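Local coordinates for protein GTP cyclohydrolase 1 type 2 homolog (Thermus thermophilus, PDB 2YYB) that is of unknown function but belongs to the GTP cyclohydrolase I type 2/NIF3 family and probably binds divalent metal ions, at residues Gln29-Arg34 with Gly90-Ala95. Residues are numbered along the deposited sequence; the frame is centred on the assembly and turned at random.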
ATOM      1  N   GLN A  29      -6.413  27.701  -5.606  1.00 35.28           N
ATOM      2  CA  GLN A  29      -5.795  26.838  -6.604  1.00 34.46           C
ATOM      3  C   GLN A  29      -5.019  27.614  -7.652  1.00 33.28           C
ATOM      4  O   GLN A  29      -4.029  27.122  -8.156  1.00 34.13           O
ATOM      5  CB  GLN A  29      -6.849  25.969  -7.298  1.00 34.94           C
ATOM      6  CG  GLN A  29      -7.676  25.125  -6.352  1.00 33.71           C
ATOM      7  CD  GLN A  29      -8.342  23.944  -7.056  1.00 34.08           C
ATOM      8  OE1 GLN A  29      -8.834  24.073  -8.183  1.00 30.39           O
ATOM      9  NE2 GLN A  29      -8.369  22.791  -6.384  1.00 30.56           N
ATOM     10  N   VAL A  30      -5.484  28.810  -8.002  1.00 32.25           N
ATOM     11  CA  VAL A  30      -4.782  29.636  -8.980  1.00 29.93           C
ATOM     12  C   VAL A  30      -4.787  31.069  -8.494  1.00 30.65           C
ATOM     13  O   VAL A  30      -5.833  31.631  -8.174  1.00 30.70           O
ATOM     14  CB  VAL A  30      -5.424  29.568 -10.393  1.00 30.17           C
ATOM     15  CG1 VAL A  30      -4.634  30.444 -11.362  1.00 27.94           C
ATOM     16  CG2 VAL A  30      -5.445  28.132 -10.900  1.00 27.75           C
ATOM     17  N   GLU A  31      -3.601  31.656  -8.430  1.00 31.15           N
ATOM     18  CA  GLU A  31      -3.440  33.022  -7.959  1.00 31.25           C
ATOM     19  C   GLU A  31      -3.782  34.053  -9.047  1.00 32.00           C
ATOM     20  O   GLU A  31      -3.553  33.812 -10.228  1.00 31.60           O
ATOM     21  CB  GLU A  31      -2.005  33.194  -7.456  1.00 30.62           C
ATOM     22  CG  GLU A  31      -1.639  34.582  -6.945  1.00 29.86           C
ATOM     23  CD  GLU A  31      -0.147  34.693  -6.644  1.00 29.09           C
ATOM     24  OE1 GLU A  31       0.312  34.061  -5.672  1.00 28.37           O
ATOM     25  OE2 GLU A  31       0.571  35.395  -7.389  1.00 28.30           O
ATOM     26  N   GLY A  32      -4.356  35.184  -8.618  1.00 33.74           N
ATOM     27  CA  GLY A  32      -4.745  36.280  -9.501  1.00 31.42           C
ATOM     28  C   GLY A  32      -4.419  37.615  -8.840  1.00 31.89           C
ATOM     29  O   GLY A  32      -3.460  37.699  -8.068  1.00 31.75           O
ATOM     30  N   LYS A  33      -5.207  38.652  -9.121  1.00 31.64           N
ATOM     31  CA  LYS A  33      -4.993  39.986  -8.552  1.00 32.90           C
ATOM     32  C   LYS A  33      -4.895  39.975  -7.032  1.00 34.56           C
ATOM     33  O   LYS A  33      -5.613  39.224  -6.357  1.00 34.66           O
ATOM     34  CB  LYS A  33      -6.158  40.921  -8.878  1.00 35.47           C
ATOM     35  CG  LYS A  33      -6.429  41.205 -10.311  1.00 36.61           C
ATOM     36  CD  LYS A  33      -7.799  41.855 -10.432  1.00 36.32           C
ATOM     37  CE  LYS A  33      -8.126  42.073 -11.899  1.00 40.21           C
ATOM     38  NZ  LYS A  33      -9.533  42.520 -12.147  1.00 43.75           N
ATOM     39  N   ARG A  34      -4.051  40.843  -6.487  1.00 34.33           N
ATOM     40  CA  ARG A  34      -3.927  40.923  -5.042  1.00 36.04           C
ATOM     41  C   ARG A  34      -5.084  41.740  -4.423  1.00 34.87           C
ATOM     42  O   ARG A  34      -5.381  41.594  -3.233  1.00 35.13           O
ATOM     43  CB  ARG A  34      -2.586  41.534  -4.648  1.00 38.40           C
ATOM     44  CG  ARG A  34      -2.260  41.375  -3.168  1.00 45.20           C
ATOM     45  CD  ARG A  34      -0.866  41.929  -2.817  1.00 50.99           C
ATOM     46  NE  ARG A  34      -0.434  41.522  -1.477  1.00 55.88           N
ATOM     47  CZ  ARG A  34      -1.099  41.772  -0.345  1.00 57.71           C
ATOM     48  NH1 ARG A  34      -2.245  42.445  -0.373  1.00 59.48           N
ATOM     49  NH2 ARG A  34      -0.624  41.329   0.820  1.00 58.37           N
ATOM     50  N   GLY A  90      -6.763  38.223 -14.350  1.00 27.21           N
ATOM     51  CA  GLY A  90      -6.292  38.404 -12.985  1.00 27.84           C
ATOM     52  C   GLY A  90      -7.237  37.757 -11.997  1.00 29.02           C
ATOM     53  O   GLY A  90      -7.366  38.198 -10.864  1.00 29.60           O
ATOM     54  N   ILE A  91      -7.889  36.686 -12.434  1.00 29.61           N
ATOM     55  CA  ILE A  91      -8.862  35.966 -11.619  1.00 29.74           C
ATOM     56  C   ILE A  91      -8.234  34.976 -10.635  1.00 29.77           C
ATOM     57  O   ILE A  91      -7.399  34.161 -11.018  1.00 31.03           O
ATOM     58  CB  ILE A  91      -9.846  35.206 -12.536  1.00 29.41           C
ATOM     59  CG1 ILE A  91     -10.564  36.203 -13.440  1.00 27.16           C
ATOM     60  CG2 ILE A  91     -10.826  34.361 -11.691  1.00 30.89           C
ATOM     61  CD1 ILE A  91     -11.359  35.591 -14.576  1.00 26.14           C
ATOM     62  N   ASN A  92      -8.630  35.067  -9.370  1.00 28.46           N
ATOM     63  CA  ASN A  92      -8.138  34.151  -8.348  1.00 28.33           C
ATOM     64  C   ASN A  92      -9.117  32.978  -8.360  1.00 28.59           C
ATOM     65  O   ASN A  92     -10.328  33.194  -8.447  1.00 28.86           O
ATOM     66  CB  ASN A  92      -8.177  34.789  -6.959  1.00 27.33           C
ATOM     67  CG  ASN A  92      -7.160  35.889  -6.780  1.00 28.09           C
ATOM     68  OD1 ASN A  92      -5.949  35.654  -6.702  1.00 27.62           O
ATOM     69  ND2 ASN A  92      -7.650  37.110  -6.694  1.00 29.61           N
ATOM     70  N   LEU A  93      -8.600  31.749  -8.293  1.00 27.36           N
ATOM     71  CA  LEU A  93      -9.446  30.553  -8.278  1.00 24.60           C
ATOM     72  C   LEU A  93      -9.308  29.904  -6.924  1.00 25.47           C
ATOM     73  O   LEU A  93      -8.205  29.471  -6.559  1.00 24.40           O
ATOM     74  CB  LEU A  93      -9.022  29.531  -9.336  1.00 20.85           C
ATOM     75  CG  LEU A  93     -10.027  28.377  -9.446  1.00 19.35           C
ATOM     76  CD1 LEU A  93     -11.377  28.923  -9.900  1.00 16.25           C
ATOM     77  CD2 LEU A  93      -9.539  27.323 -10.412  1.00 19.09           C
ATOM     78  N   TYR A  94     -10.420  29.859  -6.188  1.00 25.48           N
ATOM     79  CA  TYR A  94     -10.473  29.262  -4.854  1.00 27.29           C
ATOM     80  C   TYR A  94     -11.447  28.067  -4.905  1.00 30.03           C
ATOM     81  O   TYR A  94     -12.640  28.218  -5.234  1.00 31.95           O
ATOM     82  CB  TYR A  94     -10.961  30.291  -3.826  1.00 26.25           C
ATOM     83  CG  TYR A  94     -10.900  29.797  -2.400  1.00 27.30           C
ATOM     84  CD1 TYR A  94      -9.755  29.973  -1.639  1.00 29.59           C
ATOM     85  CD2 TYR A  94     -11.970  29.123  -1.826  1.00 28.39           C
ATOM     86  CE1 TYR A  94      -9.669  29.485  -0.322  1.00 33.44           C
ATOM     87  CE2 TYR A  94     -11.907  28.633  -0.522  1.00 31.51           C
ATOM     88  CZ  TYR A  94     -10.753  28.820   0.231  1.00 33.49           C
ATOM     89  OH  TYR A  94     -10.685  28.389   1.543  1.00 34.08           O
ATOM     90  N   ALA A  95     -10.949  26.881  -4.582  1.00 30.48           N
ATOM     91  CA  ALA A  95     -11.791  25.694  -4.632  1.00 32.92           C
ATOM     92  C   ALA A  95     -12.104  25.153  -3.231  1.00 34.41           C
ATOM     93  O   ALA A  95     -11.228  25.106  -2.359  1.00 34.74           O
ATOM     94  CB  ALA A  95     -11.107  24.604  -5.510  1.00 30.40           C
TER
HETATM   95  O   HOH W   1      -4.967  34.220 -12.448  1.00 18.70           O
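V30 and L93 form an antiparallel hydrogen-bonded pair, with L93 N giving a nearly straight bond of 2.8 Å to V30 O, while L93 O accepts from both V30 N and Q29 N. Two residues facing one make this a classic beta bulge, placed where strand 27-30, the outermost of this chain's five-stranded mixed sheet, runs antiparallel to 92-95; the second subunit also bonds to the backbone of Q29 and E31. V30 and L93 lie on the same face, CB to CB at 3.8 Å, and their branched apolar side chains suit the packing there against L86 of helix 77-88. The extended chain of Q29 lays its flat amide against the A95 methyl, and the polar ends of that amide are met by L25 O and L67 N. A95 lies near H65, a predicted metal ligand.

Beyond the V30-L93 pair, N92 adds side-chain bonds to the main-chain bond from K33 N to G90 O, 2.8 Å long. Its CG stands beside the backbone N (chi1 -70°), which swings the amide across to 32-33: OD1 accepts from G32 N, and ND2 reaches K33 O, 3.0 Å away and in the amide plane, as well as D59 O, just ahead of strand 60-63. A leucine here would probably leave K33 O and D59 O without the amide N-H donors and the 32-33 backbone less firmly held. G32 suits its place because a side chain would collide with I91 and G90 O. G90, at positive phi, closes helix 77-88 in a Schellman motif; the long K33 chain runs past its carbonyl to a salt bridge with D59. A water bridges E31 O and I91 O.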